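3,4-dihydroxybenzoate decarboxylase (Enterobacter cloacae, PDB 5NY5) decarboxylates 3,4-dihydroxybenzoate and can run in reverse to para-carboxylate catechols, as a UbiD-family enzyme dependent on prenylated flavin. Local coordinates at residues E345-H357 / I367-Q381. Sequence-based numbering, arbitrary orientation.
Sequences EAIPGFLQNVYAH and ILQVKKRQPSDEGRQ
Phe350 O accepts two hydrogen bonds from opposite faces of its carbonyl plane. Lys371 N reaches Phe350 O at 3.2 Å. Gln352 NE2, on a chain bent at chi2 (-54°), comes back to Phe350 O at 2.8 Å from above that plane. A chi1 of -173° swings Phe350 CG away from the backbone N and carries the ring in among Val370, Asp377 and Arg380. Val370 CB sits over one ring face, 3.9 Å from the centroid, a CH-pi contact. Asp377 runs alongside the ring in the opposite direction, its carboxylate turned 40° from the ring plane. Arg373 holds that carboxylate side-on, NE on OD2 and NH2 on OD1, each oxygen using its syn lone pair. Arg373 NH1 bonds Pro348 O at 3.0 Å in the carbonyl plane, tying the loop after helix 324-346 to this salt bridge. Arg380 NH1 adds a second charge at Asp377 OD1. Gln352 N donates to Gln369 O at 2.6 Å, and Asn353 N donates weakly to the same oxygen. The Val354 and Leu368 side chains lie side by side, touching through CG2 and CD1. This antiparallel hairpin, with its classic beta bulge, puts strand 351-356 outermost in the chain's mixed sheet, in the UbiD C-terminal domain.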
ATOM      1  N   GLU A 345     -28.729   5.976  16.987  1.00 46.37           N
ATOM      2  CA  GLU A 345     -28.704   5.040  18.103  1.00 47.97           C
ATOM      3  C   GLU A 345     -27.282   4.853  18.627  1.00 48.61           C
ATOM      4  O   GLU A 345     -27.045   4.896  19.840  1.00 46.94           O
ATOM      5  CB  GLU A 345     -29.302   3.704  17.667  1.00 49.72           C
ATOM      6  CG  GLU A 345     -29.394   2.669  18.768  1.00 63.34           C
ATOM      7  CD  GLU A 345     -29.112   1.265  18.266  1.00 75.59           C
ATOM      8  OE1 GLU A 345     -27.934   0.962  17.980  1.00 78.95           O
ATOM      9  OE2 GLU A 345     -30.067   0.465  18.153  1.00 82.69           O
ATOM     10  N   ALA A 346     -26.319   4.661  17.726  1.00 43.19           N
ATOM     11  CA  ALA A 346     -24.956   4.384  18.159  1.00 42.79           C
ATOM     12  C   ALA A 346     -24.231   5.647  18.609  1.00 51.87           C
ATOM     13  O   ALA A 346     -23.505   5.621  19.609  1.00 42.86           O
ATOM     14  CB  ALA A 346     -24.184   3.692  17.039  1.00 41.86           C
ATOM     15  N   ILE A 347     -24.404   6.754  17.890  1.00 47.80           N
ATOM     16  CA  ILE A 347     -23.724   8.009  18.213  1.00 41.92           C
ATOM     17  C   ILE A 347     -24.748   9.137  18.231  1.00 42.35           C
ATOM     18  O   ILE A 347     -24.951   9.803  17.207  1.00 41.85           O
ATOM     19  CB  ILE A 347     -22.596   8.315  17.214  1.00 40.88           C
ATOM     20  CG1 ILE A 347     -21.898   7.033  16.760  1.00 40.40           C
ATOM     21  CG2 ILE A 347     -21.573   9.245  17.838  1.00 40.87           C
ATOM     22  CD1 ILE A 347     -20.901   7.253  15.651  1.00 39.45           C
ATOM     23  N   PRO A 348     -25.409   9.392  19.357  1.00 46.71           N
ATOM     24  CA  PRO A 348     -26.470  10.408  19.375  1.00 44.39           C
ATOM     25  C   PRO A 348     -25.929  11.813  19.150  1.00 45.53           C
ATOM     26  O   PRO A 348     -24.907  12.208  19.716  1.00 43.86           O
ATOM     27  CB  PRO A 348     -27.075  10.264  20.776  1.00 46.65           C
ATOM     28  CG  PRO A 348     -26.670   8.893  21.232  1.00 48.88           C
ATOM     29  CD  PRO A 348     -25.328   8.653  20.626  1.00 48.00           C
ATOM     30  N   GLY A 349     -26.639  12.572  18.316  1.00 43.36           N
ATOM     31  CA  GLY A 349     -26.309  13.961  18.075  1.00 43.21           C
ATOM     32  C   GLY A 349     -25.145  14.207  17.142  1.00 42.24           C
ATOM     33  O   GLY A 349     -24.750  15.365  16.969  1.00 42.19           O
ATOM     34  N   PHE A 350     -24.589  13.164  16.529  1.00 41.57           N
ATOM     35  CA  PHE A 350     -23.398  13.295  15.695  1.00 40.72           C
ATOM     36  C   PHE A 350     -23.767  13.481  14.227  1.00 40.21           C
ATOM     37  O   PHE A 350     -23.395  14.481  13.608  1.00 39.99           O
ATOM     38  CB  PHE A 350     -22.502  12.066  15.887  1.00 40.35           C
ATOM     39  CG  PHE A 350     -21.164  12.164  15.209  1.00 39.61           C
ATOM     40  CD1 PHE A 350     -20.306  13.214  15.484  1.00 39.65           C
ATOM     41  CD2 PHE A 350     -20.750  11.185  14.322  1.00 38.96           C
ATOM     42  CE1 PHE A 350     -19.074  13.296  14.872  1.00 39.08           C
ATOM     43  CE2 PHE A 350     -19.515  11.261  13.709  1.00 38.37           C
ATOM     44  CZ  PHE A 350     -18.678  12.318  13.983  1.00 38.44           C
ATOM     45  N   LEU A 351     -24.501  12.528  13.664  1.00 40.12           N
ATOM     46  CA  LEU A 351     -24.949  12.643  12.285  1.00 39.76           C
ATOM     47  C   LEU A 351     -25.947  13.786  12.153  1.00 40.28           C
ATOM     48  O   LEU A 351     -26.935  13.846  12.887  1.00 42.82           O
ATOM     49  CB  LEU A 351     -25.581  11.334  11.823  1.00 39.72           C
ATOM     50  CG  LEU A 351     -25.914  11.231  10.337  1.00 39.35           C
ATOM     51  CD1 LEU A 351     -24.641  11.223   9.501  1.00 38.56           C
ATOM     52  CD2 LEU A 351     -26.744   9.991  10.061  1.00 39.56           C
ATOM     53  N   GLN A 352     -25.679  14.701  11.222  1.00 40.00           N
ATOM     54  CA  GLN A 352     -26.588  15.812  10.974  1.00 40.50           C
ATOM     55  C   GLN A 352     -27.598  15.485   9.886  1.00 40.54           C
ATOM     56  O   GLN A 352     -28.779  15.821  10.014  1.00 42.52           O
ATOM     57  CB  GLN A 352     -25.800  17.067  10.597  1.00 40.37           C
ATOM     58  CG  GLN A 352     -24.749  17.456  11.618  1.00 40.41           C
ATOM     59  CD  GLN A 352     -25.323  17.595  13.011  1.00 41.14           C
ATOM     60  OE1 GLN A 352     -26.260  18.358  13.236  1.00 41.77           O
ATOM     61  NE2 GLN A 352     -24.768  16.849  13.958  1.00 41.66           N
ATOM     62  N   ASN A 353     -27.158  14.822   8.823  1.00 39.93           N
ATOM     63  CA  ASN A 353     -28.041  14.432   7.736  1.00 40.00           C
ATOM     64  C   ASN A 353     -27.322  13.380   6.907  1.00 39.33           C
ATOM     65  O   ASN A 353     -26.131  13.123   7.095  1.00 46.26           O
ATOM     66  CB  ASN A 353     -28.436  15.633   6.875  1.00 49.72           C
ATOM     67  CG  ASN A 353     -29.798  15.469   6.234  1.00 40.74           C
ATOM     68  OD1 ASN A 353     -30.312  14.357   6.111  1.00 40.79           O
ATOM     69  ND2 ASN A 353     -30.390  16.580   5.820  1.00 41.20           N
ATOM     70  N   VAL A 354     -28.061  12.777   5.984  1.00 39.42           N
ATOM     71  CA  VAL A 354     -27.518  11.750   5.104  1.00 38.90           C
ATOM     72  C   VAL A 354     -28.269  11.816   3.783  1.00 39.10           C
ATOM     73  O   VAL A 354     -29.482  12.032   3.754  1.00 39.73           O
ATOM     74  CB  VAL A 354     -27.601  10.348   5.752  1.00 38.92           C
ATOM     75  CG1 VAL A 354     -28.993  10.091   6.295  1.00 39.71           C
ATOM     76  CG2 VAL A 354     -27.204   9.260   4.764  1.00 38.51           C
ATOM     77  N   TYR A 355     -27.537  11.650   2.686  1.00 38.64           N
ATOM     78  CA  TYR A 355     -28.097  11.716   1.343  1.00 38.85           C
ATOM     79  C   TYR A 355     -27.707  10.452   0.595  1.00 38.52           C
ATOM     80  O   TYR A 355     -26.518  10.167   0.433  1.00 38.52           O
ATOM     81  CB  TYR A 355     -27.599  12.966   0.602  1.00 38.80           C
ATOM     82  CG  TYR A 355     -28.085  13.113  -0.827  1.00 39.09           C
ATOM     83  CD1 TYR A 355     -29.251  12.497  -1.261  1.00 39.57           C
ATOM     84  CD2 TYR A 355     -27.372  13.875  -1.741  1.00 38.99           C
ATOM     85  CE1 TYR A 355     -29.689  12.631  -2.562  1.00 39.92           C
ATOM     86  CE2 TYR A 355     -27.806  14.017  -3.046  1.00 39.36           C
ATOM     87  CZ  TYR A 355     -28.965  13.394  -3.449  1.00 39.81           C
ATOM     88  OH  TYR A 355     -29.399  13.530  -4.746  1.00 40.26           O
ATOM     89  N   ALA A 356     -28.706   9.692   0.157  1.00 38.95           N
ATOM     90  CA  ALA A 356     -28.485   8.574  -0.755  1.00 38.79           C
ATOM     91  C   ALA A 356     -28.404   9.168  -2.153  1.00 38.86           C
ATOM     92  O   ALA A 356     -29.401   9.276  -2.867  1.00 39.44           O
ATOM     93  CB  ALA A 356     -29.594   7.537  -0.635  1.00 39.37           C
ATOM     94  N   HIS A 357     -27.189   9.556  -2.539  1.00 38.34           N
ATOM     95  CA  HIS A 357     -26.992  10.418  -3.695  1.00 38.48           C
ATOM     96  C   HIS A 357     -27.628   9.833  -4.949  1.00 42.01           C
ATOM     97  O   HIS A 357     -27.602   8.621  -5.176  1.00 42.25           O
ATOM     98  CB  HIS A 357     -25.501  10.650  -3.925  1.00 37.92           C
ATOM     99  CG  HIS A 357     -25.199  11.862  -4.746  1.00 38.14           C
ATOM    100  ND1 HIS A 357     -25.505  11.947  -6.086  1.00 38.55           N
ATOM    101  CD2 HIS A 357     -24.622  13.040  -4.416  1.00 38.12           C
ATOM    102  CE1 HIS A 357     -25.130  13.127  -6.547  1.00 38.78           C
ATOM    103  NE2 HIS A 357     -24.591  13.808  -5.553  1.00 38.53           N
ATOM    104  N   ILE A 367     -23.787   9.905   1.274  1.00 36.82           N
ATOM    105  CA  ILE A 367     -23.150  11.128   1.745  1.00 36.77           C
ATOM    106  C   ILE A 367     -23.588  11.347   3.184  1.00 37.03           C
ATOM    107  O   ILE A 367     -24.788  11.385   3.472  1.00 37.50           O
ATOM    108  CB  ILE A 367     -23.525  12.335   0.868  1.00 37.10           C
ATOM    109  CG1 ILE A 367     -23.567  11.937  -0.608  1.00 37.08           C
ATOM    110  CG2 ILE A 367     -22.562  13.484   1.098  1.00 37.03           C
ATOM    111  CD1 ILE A 367     -22.244  11.484  -1.169  1.00 36.61           C
ATOM    112  N   LEU A 368     -22.624  11.487   4.086  1.00 36.81           N
ATOM    113  CA  LEU A 368     -22.902  11.632   5.506  1.00 37.10           C
ATOM    114  C   LEU A 368     -22.395  12.978   5.993  1.00 37.24           C
ATOM    115  O   LEU A 368     -21.232  13.327   5.770  1.00 46.19           O
ATOM    116  CB  LEU A 368     -22.270  10.498   6.313  1.00 36.87           C
ATOM    117  CG  LEU A 368     -23.137   9.256   6.536  1.00 37.50           C
ATOM    118  CD1 LEU A 368     -23.498   8.576   5.226  1.00 36.95           C
ATOM    119  CD2 LEU A 368     -22.433   8.282   7.466  1.00 36.98           C
ATOM    120  N   GLN A 369     -23.268  13.726   6.655  1.00 37.78           N
ATOM    121  CA  GLN A 369     -22.944  15.035   7.205  1.00 38.07           C
ATOM    122  C   GLN A 369     -22.865  14.896   8.716  1.00 38.33           C
ATOM    123  O   GLN A 369     -23.883  14.664   9.377  1.00 42.19           O
ATOM    124  CB  GLN A 369     -23.991  16.068   6.802  1.00 38.59           C
ATOM    125  CG  GLN A 369     -23.608  17.493   7.132  1.00 38.93           C
ATOM    126  CD  GLN A 369     -24.709  18.471   6.798  1.00 39.53           C
ATOM    127  OE1 GLN A 369     -25.861  18.266   7.172  1.00 39.92           O
ATOM    128  NE2 GLN A 369     -24.365  19.536   6.084  1.00 39.69           N
ATOM    129  N   VAL A 370     -21.660  15.032   9.261  1.00 38.15           N
ATOM    130  CA  VAL A 370     -21.437  14.894  10.691  1.00 38.45           C
ATOM    131  C   VAL A 370     -20.949  16.225  11.237  1.00 38.84           C
ATOM    132  O   VAL A 370     -20.523  17.114  10.498  1.00 38.78           O
ATOM    133  CB  VAL A 370     -20.432  13.773  11.020  1.00 38.04           C
ATOM    134  CG1 VAL A 370     -20.937  12.444  10.493  1.00 37.76           C
ATOM    135  CG2 VAL A 370     -19.067  14.100  10.437  1.00 37.62           C
ATOM    136  N   LYS A 371     -21.018  16.352  12.560  1.00 39.33           N
ATOM    137  CA  LYS A 371     -20.563  17.547  13.261  1.00 39.82           C
ATOM    138  C   LYS A 371     -19.698  17.111  14.434  1.00 39.96           C
ATOM    139  O   LYS A 371     -20.203  16.537  15.401  1.00 42.11           O
ATOM    140  CB  LYS A 371     -21.744  18.392  13.739  1.00 40.55           C
ATOM    141  CG  LYS A 371     -21.345  19.652  14.488  1.00 41.17           C
ATOM    142  CD  LYS A 371     -22.573  20.396  14.997  1.00 41.95           C
ATOM    143  CE  LYS A 371     -22.192  21.686  15.705  1.00 44.73           C
ATOM    144  NZ  LYS A 371     -23.371  22.324  16.352  1.00 49.60           N
ATOM    145  N   LYS A 372     -18.398  17.375  14.348  1.00 39.76           N
ATOM    146  CA  LYS A 372     -17.503  17.104  15.462  1.00 40.01           C
ATOM    147  C   LYS A 372     -17.672  18.197  16.509  1.00 40.86           C
ATOM    148  O   LYS A 372     -17.383  19.371  16.248  1.00 41.13           O
ATOM    149  CB  LYS A 372     -16.058  17.012  14.979  1.00 39.59           C
ATOM    150  CG  LYS A 372     -15.807  15.824  14.068  1.00 38.82           C
ATOM    151  CD  LYS A 372     -14.409  15.855  13.484  1.00 38.49           C
ATOM    152  CE  LYS A 372     -14.229  14.773  12.439  1.00 37.77           C
ATOM    153  NZ  LYS A 372     -12.954  14.945  11.699  1.00 37.52           N
ATOM    154  N   ARG A 373     -18.153  17.812  17.687  1.00 41.39           N
ATOM    155  CA  ARG A 373     -18.463  18.753  18.749  1.00 42.30           C
ATOM    156  C   ARG A 373     -17.408  18.789  19.842  1.00 42.77           C
ATOM    157  O   ARG A 373     -17.357  19.760  20.605  1.00 44.01           O
ATOM    158  CB  ARG A 373     -19.817  18.397  19.369  1.00 42.78           C
ATOM    159  CG  ARG A 373     -20.874  18.038  18.340  1.00 42.34           C
ATOM    160  CD  ARG A 373     -21.835  16.988  18.866  1.00 43.21           C
ATOM    161  NE  ARG A 373     -21.190  15.689  19.047  1.00 46.43           N
ATOM    162  CZ  ARG A 373     -21.816  14.601  19.484  1.00 50.93           C
ATOM    163  NH1 ARG A 373     -23.105  14.654  19.788  1.00 60.97           N
ATOM    164  NH2 ARG A 373     -21.156  13.459  19.618  1.00 49.07           N
ATOM    165  N   GLN A 374     -16.569  17.767  19.928  1.00 42.81           N
ATOM    166  CA  GLN A 374     -15.604  17.622  21.005  1.00 43.92           C
ATOM    167  C   GLN A 374     -14.443  16.797  20.482  1.00 42.45           C
ATOM    168  O   GLN A 374     -14.570  16.137  19.443  1.00 44.74           O
ATOM    169  CB  GLN A 374     -16.248  16.960  22.230  1.00 43.75           C
ATOM    170  CG  GLN A 374     -17.187  15.825  21.884  1.00 44.61           C
ATOM    171  CD  GLN A 374     -17.930  15.304  23.091  1.00 50.93           C
ATOM    172  OE1 GLN A 374     -17.537  15.558  24.231  1.00 51.87           O
ATOM    173  NE2 GLN A 374     -19.015  14.577  22.851  1.00 52.43           N
ATOM    174  N   PRO A 375     -13.290  16.823  21.161  1.00 42.55           N
ATOM    175  CA  PRO A 375     -12.148  16.021  20.690  1.00 41.98           C
ATOM    176  C   PRO A 375     -12.460  14.544  20.513  1.00 41.46           C
ATOM    177  O   PRO A 375     -11.962  13.919  19.569  1.00 40.72           O
ATOM    178  CB  PRO A 375     -11.097  16.248  21.785  1.00 42.74           C
ATOM    179  CG  PRO A 375     -11.435  17.569  22.353  1.00 43.54           C
ATOM    180  CD  PRO A 375     -12.929  17.654  22.324  1.00 43.55           C
ATOM    181  N   SER A 376     -13.283  13.969  21.392  1.00 41.91           N
ATOM    182  CA  SER A 376     -13.627  12.556  21.282  1.00 41.57           C
ATOM    183  C   SER A 376     -14.373  12.232  19.995  1.00 40.78           C
ATOM    184  O   SER A 376     -14.446  11.060  19.614  1.00 40.37           O
ATOM    185  CB  SER A 376     -14.461  12.124  22.490  1.00 42.40           C
ATOM    186  OG  SER A 376     -15.626  12.919  22.612  1.00 46.48           O
ATOM    187  N   ASP A 377     -14.934  13.234  19.318  1.00 40.64           N
ATOM    188  CA  ASP A 377     -15.621  12.972  18.060  1.00 39.96           C
ATOM    189  C   ASP A 377     -14.657  12.629  16.936  1.00 39.19           C
ATOM    190  O   ASP A 377     -15.068  11.990  15.962  1.00 42.84           O
ATOM    191  CB  ASP A 377     -16.477  14.171  17.661  1.00 40.13           C
ATOM    192  CG  ASP A 377     -17.815  14.183  18.365  1.00 40.73           C
ATOM    193  OD1 ASP A 377     -18.267  13.099  18.790  1.00 43.65           O
ATOM    194  OD2 ASP A 377     -18.413  15.270  18.492  1.00 41.16           O
ATOM    195  N   GLU A 378     -13.397  13.039  17.039  1.00 39.21           N
ATOM    196  CA  GLU A 378     -12.414  12.634  16.048  1.00 38.58           C
ATOM    197  C   GLU A 378     -12.240  11.126  16.088  1.00 38.28           C
ATOM    198  O   GLU A 378     -12.003  10.544  17.149  1.00 38.69           O
ATOM    199  CB  GLU A 378     -11.078  13.328  16.295  1.00 38.84           C
ATOM    200  CG  GLU A 378     -10.027  12.982  15.265  1.00 38.30           C
ATOM    201  CD  GLU A 378     -10.472  13.297  13.850  1.00 37.79           C
ATOM    202  OE1 GLU A 378     -10.952  14.423  13.614  1.00 38.44           O
ATOM    203  OE2 GLU A 378     -10.348  12.417  12.976  1.00 37.22           O
ATOM    204  N   GLY A 379     -12.368  10.493  14.930  1.00 37.64           N
ATOM    205  CA  GLY A 379     -12.373   9.057  14.829  1.00 37.38           C
ATOM    206  C   GLY A 379     -13.756   8.449  14.744  1.00 37.40           C
ATOM    207  O   GLY A 379     -13.887   7.298  14.318  1.00 37.14           O
ATOM    208  N   ARG A 380     -14.789   9.196  15.129  1.00 37.80           N
ATOM    209  CA  ARG A 380     -16.144   8.683  15.017  1.00 37.92           C
ATOM    210  C   ARG A 380     -16.718   8.845  13.616  1.00 37.43           C
ATOM    211  O   ARG A 380     -17.721   8.197  13.300  1.00 37.47           O
ATOM    212  CB  ARG A 380     -17.053   9.361  16.044  1.00 38.65           C
ATOM    213  CG  ARG A 380     -16.581   9.168  17.479  1.00 39.29           C
ATOM    214  CD  ARG A 380     -17.715   9.276  18.486  1.00 40.12           C
ATOM    215  NE  ARG A 380     -17.296   8.833  19.812  1.00 40.79           N
ATOM    216  CZ  ARG A 380     -17.096   9.638  20.850  1.00 41.46           C
ATOM    217  NH1 ARG A 380     -17.290  10.943  20.735  1.00 41.54           N
ATOM    218  NH2 ARG A 380     -16.707   9.131  22.012  1.00 58.71           N
ATOM    219  N   GLN A 381     -16.104   9.675  12.767  1.00 37.06           N
ATOM    220  CA  GLN A 381     -16.609   9.816  11.405  1.00 36.67           C
ATOM    221  C   GLN A 381     -16.451   8.518  10.627  1.00 36.24           C
ATOM    222  O   GLN A 381     -17.335   8.140   9.851  1.00 36.14           O
ATOM    223  CB  GLN A 381     -15.913  10.974  10.685  1.00 36.49           C
ATOM    224  CG  GLN A 381     -14.434  10.779  10.384  1.00 36.18           C
ATOM    225  CD  GLN A 381     -13.544  11.293  11.491  1.00 36.54           C
ATOM    226  OE1 GLN A 381     -13.912  11.267  12.665  1.00 36.98           O
ATOM    227  NE2 GLN A 381     -12.369  11.778  11.121  1.00 36.46           N
TER
HETATM  228  O   HOH W   1     -23.017  10.973  21.030  1.00 36.14           O
HETATM  229  O   HOH W   2     -28.212  19.239   6.369  1.00 51.12           O